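Local coordinates for protein (thiaminase I) (Bacillus subtilis, PDB 3THI), which probably breaks down thiamin by transferring its pyrimidine part to a nucleophile, releasing the thiazole, at residues A[124-138]-A[190-203]. Residues are numbered along the deposited sequence; the frame is centred on the assembly and turned at random.
Sequences IYELYKKIGTSHSEQ and RGLRLLINMAGEKP
Met198 plugs into the side of helix 124-131 as a knob among Ile124, Leu127, Tyr128 and Ile131. The Met198 chain bends at chi3 (-93°), bringing its CE to 3.4 Å from Ile124 O, with Met198 SD 3.7 Å from Ile131 CD1. The sulfur also makes a Met-aromatic contact at the edge of the Tyr128 ring. Over a face of that ring sits Leu194 CD1, a CH-pi contact 4.0 Å from the centroid; the other branch, CD2, leans obliquely on the Tyr125 ring. Ile124 returns the packing, lodged among Gly191, Leu194, Leu195 and Met198.

Past the helix end at Gly132, polar groups take over. Thr133 OG1 shares a hydrogen bond with Tyr128 OH at 3.0 Å; its very short approach to Asn197 ND2 is doubtful in detail. Ser134 N reaches Asn197 O at 2.8 Å, nearly straight and in the carbonyl plane. One water lies between Gly132 O and Met198 O; a second links the Ser134 hydroxyl to Ala199 O.

Further on, Glu137 bends at chi2 (-66°): its OE1 accepts from Lys202 N at 2.8 Å, OE2 more weakly from Glu201 N. Behind Met198 and Leu195 lies Leu147 of strand 147-149. Helices 124-131 and 186-199, local axes 27° apart, thus pack by reciprocal knobs-into-holes, extended by a loop whose glutamate accepts from first-turn N-H groups of helix 201-205, consistent with a periplasmic-binding-protein-like fold.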
# COMPACT_ATOMS: atom_id res chain seq x y z
N ILE A 124 18.94 2.81 -0.88
CA ILE A 124 19.04 3.99 -0.01
C ILE A 124 20.46 4.48 0.27
O ILE A 124 20.67 5.68 0.48
CB ILE A 124 18.26 3.79 1.33
CG1 ILE A 124 18.81 2.60 2.11
CG2 ILE A 124 16.76 3.63 1.05
CD1 ILE A 124 18.30 2.49 3.53
N TYR A 125 21.43 3.57 0.26
CA TYR A 125 22.82 3.94 0.49
C TYR A 125 23.38 4.67 -0.72
O TYR A 125 24.19 5.58 -0.59
CB TYR A 125 23.66 2.71 0.86
CG TYR A 125 23.22 2.10 2.18
CD1 TYR A 125 23.63 2.67 3.40
CD2 TYR A 125 22.36 1.00 2.22
CE1 TYR A 125 23.18 2.15 4.62
CE2 TYR A 125 21.91 0.48 3.44
CZ TYR A 125 22.32 1.07 4.63
OH TYR A 125 21.87 0.58 5.85
N GLU A 126 22.93 4.28 -1.91
CA GLU A 126 23.35 4.95 -3.13
C GLU A 126 22.65 6.31 -3.17
O GLU A 126 23.20 7.29 -3.69
CB GLU A 126 22.95 4.13 -4.37
CG GLU A 126 23.83 2.92 -4.65
CD GLU A 126 23.29 2.06 -5.78
OE1 GLU A 126 22.16 2.33 -6.24
OE2 GLU A 126 23.98 1.11 -6.21
N LEU A 127 21.45 6.37 -2.58
CA LEU A 127 20.68 7.61 -2.51
C LEU A 127 21.42 8.59 -1.60
O LEU A 127 21.52 9.77 -1.91
CB LEU A 127 19.28 7.34 -1.93
CG LEU A 127 18.06 8.13 -2.42
CD1 LEU A 127 17.03 8.19 -1.29
CD2 LEU A 127 18.42 9.53 -2.89
N TYR A 128 21.93 8.08 -0.48
CA TYR A 128 22.66 8.91 0.47
C TYR A 128 23.92 9.52 -0.14
O TYR A 128 24.27 10.67 0.17
CB TYR A 128 23.04 8.11 1.72
CG TYR A 128 23.80 8.94 2.73
CD1 TYR A 128 23.13 9.82 3.57
CD2 TYR A 128 25.18 8.88 2.80
CE1 TYR A 128 23.83 10.64 4.46
CE2 TYR A 128 25.89 9.69 3.68
CZ TYR A 128 25.21 10.57 4.51
OH TYR A 128 25.91 11.40 5.36
N LYS A 129 24.63 8.76 -0.97
CA LYS A 129 25.84 9.27 -1.61
C LYS A 129 25.54 10.43 -2.56
O LYS A 129 26.42 11.22 -2.87
CB LYS A 129 26.56 8.14 -2.37
CG LYS A 129 27.20 7.12 -1.44
CD LYS A 129 28.02 6.07 -2.19
CE LYS A 129 28.51 4.99 -1.23
NZ LYS A 129 29.18 3.86 -1.94
N LYS A 130 24.28 10.53 -2.99
CA LYS A 130 23.83 11.57 -3.91
C LYS A 130 23.24 12.78 -3.23
O LYS A 130 23.57 13.91 -3.56
CB LYS A 130 22.82 10.99 -4.90
CG LYS A 130 23.41 9.95 -5.82
CD LYS A 130 24.56 10.51 -6.65
CE LYS A 130 25.23 9.40 -7.45
NZ LYS A 130 26.22 9.95 -8.42
N ILE A 131 22.33 12.56 -2.29
CA ILE A 131 21.70 13.67 -1.59
C ILE A 131 22.29 13.98 -0.21
O ILE A 131 22.15 15.11 0.28
CB ILE A 131 20.17 13.51 -1.50
CG1 ILE A 131 19.82 12.29 -0.67
CG2 ILE A 131 19.58 13.40 -2.91
CD1 ILE A 131 18.35 12.18 -0.38
N GLY A 132 22.92 13.00 0.42
CA GLY A 132 23.51 13.23 1.73
C GLY A 132 22.54 13.47 2.87
O GLY A 132 21.36 13.17 2.77
N THR A 133 23.05 14.02 3.96
CA THR A 133 22.26 14.31 5.15
C THR A 133 21.48 15.60 5.01
O THR A 133 21.97 16.57 4.41
CB THR A 133 23.17 14.45 6.38
OG1 THR A 133 23.85 13.22 6.63
CG2 THR A 133 22.37 14.82 7.61
N SER A 134 20.26 15.62 5.53
CA SER A 134 19.46 16.83 5.51
C SER A 134 20.23 17.80 6.41
O SER A 134 20.89 17.38 7.36
CB SER A 134 18.08 16.57 6.11
OG SER A 134 17.46 17.78 6.50
N HIS A 135 20.17 19.09 6.11
CA HIS A 135 20.86 20.07 6.93
C HIS A 135 19.86 21.09 7.42
O HIS A 135 20.22 22.22 7.75
CB HIS A 135 21.97 20.74 6.13
CG HIS A 135 23.11 19.83 5.82
ND1 HIS A 135 23.49 19.52 4.53
CD2 HIS A 135 23.95 19.14 6.63
CE1 HIS A 135 24.51 18.68 4.56
NE2 HIS A 135 24.81 18.43 5.82
N SER A 136 18.59 20.70 7.45
CA SER A 136 17.53 21.59 7.91
C SER A 136 16.34 20.81 8.41
O SER A 136 15.98 19.78 7.85
CB SER A 136 17.08 22.51 6.77
OG SER A 136 16.16 23.46 7.28
N GLU A 137 15.73 21.31 9.47
CA GLU A 137 14.57 20.65 10.06
C GLU A 137 13.26 21.28 9.61
O GLU A 137 12.19 20.84 10.02
CB GLU A 137 14.67 20.69 11.58
CG GLU A 137 15.58 19.63 12.16
CD GLU A 137 15.04 18.23 11.94
OE1 GLU A 137 14.15 17.82 12.70
OE2 GLU A 137 15.50 17.54 11.01
N GLN A 138 13.35 22.29 8.75
CA GLN A 138 12.19 23.00 8.25
C GLN A 138 11.24 22.09 7.47
O GLN A 138 11.67 21.14 6.82
CB GLN A 138 12.63 24.16 7.37
CG GLN A 138 13.37 23.74 6.12
CD GLN A 138 13.98 24.91 5.38
OE1 GLN A 138 13.31 25.60 4.61
NE2 GLN A 138 15.25 25.15 5.62
N ARG A 190 19.94 0.95 11.07
CA ARG A 190 20.85 1.86 10.38
C ARG A 190 20.22 2.33 9.08
O ARG A 190 20.42 3.46 8.65
CB ARG A 190 22.20 1.19 10.10
CG ARG A 190 23.15 1.26 11.29
CD ARG A 190 24.52 0.68 10.95
NE ARG A 190 24.56 -0.78 10.99
CZ ARG A 190 25.14 -1.54 10.06
NH1 ARG A 190 25.71 -0.99 9.00
NH2 ARG A 190 25.18 -2.86 10.22
N GLY A 191 19.45 1.44 8.46
CA GLY A 191 18.76 1.77 7.23
C GLY A 191 17.69 2.82 7.49
O GLY A 191 17.64 3.83 6.79
N LEU A 192 16.88 2.61 8.52
CA LEU A 192 15.81 3.55 8.85
C LEU A 192 16.37 4.91 9.30
O LEU A 192 15.80 5.95 8.98
CB LEU A 192 14.86 2.96 9.90
CG LEU A 192 14.14 1.65 9.55
CD1 LEU A 192 13.29 1.20 10.72
CD2 LEU A 192 13.28 1.84 8.31
N ARG A 193 17.48 4.89 10.03
CA ARG A 193 18.12 6.11 10.48
C ARG A 193 18.66 6.87 9.30
O ARG A 193 18.57 8.09 9.25
CB ARG A 193 19.28 5.83 11.43
CG ARG A 193 18.84 5.41 12.79
CD ARG A 193 20.00 5.24 13.73
NE ARG A 193 19.55 5.57 15.06
CZ ARG A 193 19.99 6.61 15.76
NH1 ARG A 193 20.91 7.41 15.24
NH2 ARG A 193 19.45 6.88 16.93
N LEU A 194 19.25 6.14 8.34
CA LEU A 194 19.81 6.77 7.15
C LEU A 194 18.72 7.58 6.43
O LEU A 194 18.97 8.70 5.98
CB LEU A 194 20.39 5.71 6.22
CG LEU A 194 21.19 6.31 5.07
CD1 LEU A 194 22.37 7.09 5.63
CD2 LEU A 194 21.65 5.24 4.12
N LEU A 195 17.52 7.00 6.37
CA LEU A 195 16.37 7.65 5.74
C LEU A 195 15.98 8.91 6.49
O LEU A 195 15.70 9.93 5.88
CB LEU A 195 15.18 6.70 5.72
CG LEU A 195 15.22 5.53 4.74
CD1 LEU A 195 14.12 4.56 5.09
CD2 LEU A 195 15.09 6.05 3.31
N ILE A 196 15.93 8.81 7.81
CA ILE A 196 15.60 9.94 8.67
C ILE A 196 16.68 11.00 8.52
O ILE A 196 16.39 12.20 8.44
CB ILE A 196 15.49 9.47 10.14
CG1 ILE A 196 14.24 8.60 10.32
CG2 ILE A 196 15.49 10.67 11.08
CD1 ILE A 196 14.21 7.80 11.61
N ASN A 197 17.92 10.55 8.44
CA ASN A 197 19.05 11.45 8.27
C ASN A 197 18.94 12.24 6.96
O ASN A 197 19.29 13.43 6.91
CB ASN A 197 20.35 10.65 8.29
CG ASN A 197 21.57 11.54 8.35
OD1 ASN A 197 21.73 12.32 9.29
ND2 ASN A 197 22.41 11.45 7.33
N MET A 198 18.46 11.58 5.91
CA MET A 198 18.31 12.23 4.61
C MET A 198 17.11 13.18 4.53
O MET A 198 17.17 14.23 3.88
CB MET A 198 18.21 11.17 3.50
CG MET A 198 19.49 10.35 3.31
SD MET A 198 19.47 9.36 1.81
CE MET A 198 18.80 7.75 2.44
N ALA A 199 16.03 12.80 5.21
CA ALA A 199 14.79 13.57 5.21
C ALA A 199 14.69 14.65 6.28
O ALA A 199 14.06 15.69 6.06
CB ALA A 199 13.60 12.61 5.35
N GLY A 200 15.34 14.42 7.41
CA GLY A 200 15.26 15.36 8.51
C GLY A 200 14.29 14.73 9.50
O GLY A 200 13.31 14.10 9.09
N GLU A 201 14.55 14.89 10.79
CA GLU A 201 13.70 14.29 11.81
C GLU A 201 12.26 14.79 11.78
O GLU A 201 11.34 14.01 11.64
CB GLU A 201 14.31 14.52 13.20
CG GLU A 201 13.57 13.81 14.34
CD GLU A 201 14.26 13.95 15.68
OE1 GLU A 201 15.40 14.46 15.72
OE2 GLU A 201 13.68 13.54 16.71
N LYS A 202 12.09 16.10 11.94
CA LYS A 202 10.76 16.70 11.94
C LYS A 202 10.05 16.52 10.61
O LYS A 202 8.88 16.18 10.59
CB LYS A 202 10.81 18.18 12.34
CG LYS A 202 11.01 18.41 13.82
CD LYS A 202 11.08 19.91 14.13
CE LYS A 202 10.76 20.19 15.59
NZ LYS A 202 9.32 19.91 15.91
N PRO A 203 10.75 16.77 9.49
CA PRO A 203 10.06 16.59 8.21
C PRO A 203 9.58 15.15 8.02
O PRO A 203 8.45 14.94 7.58
CB PRO A 203 11.13 16.98 7.19
CG PRO A 203 11.88 18.06 7.92
CD PRO A 203 12.04 17.46 9.29
O HOH W 1 19.41 14.79 2.10
O HOH W 2 15.18 17.70 5.13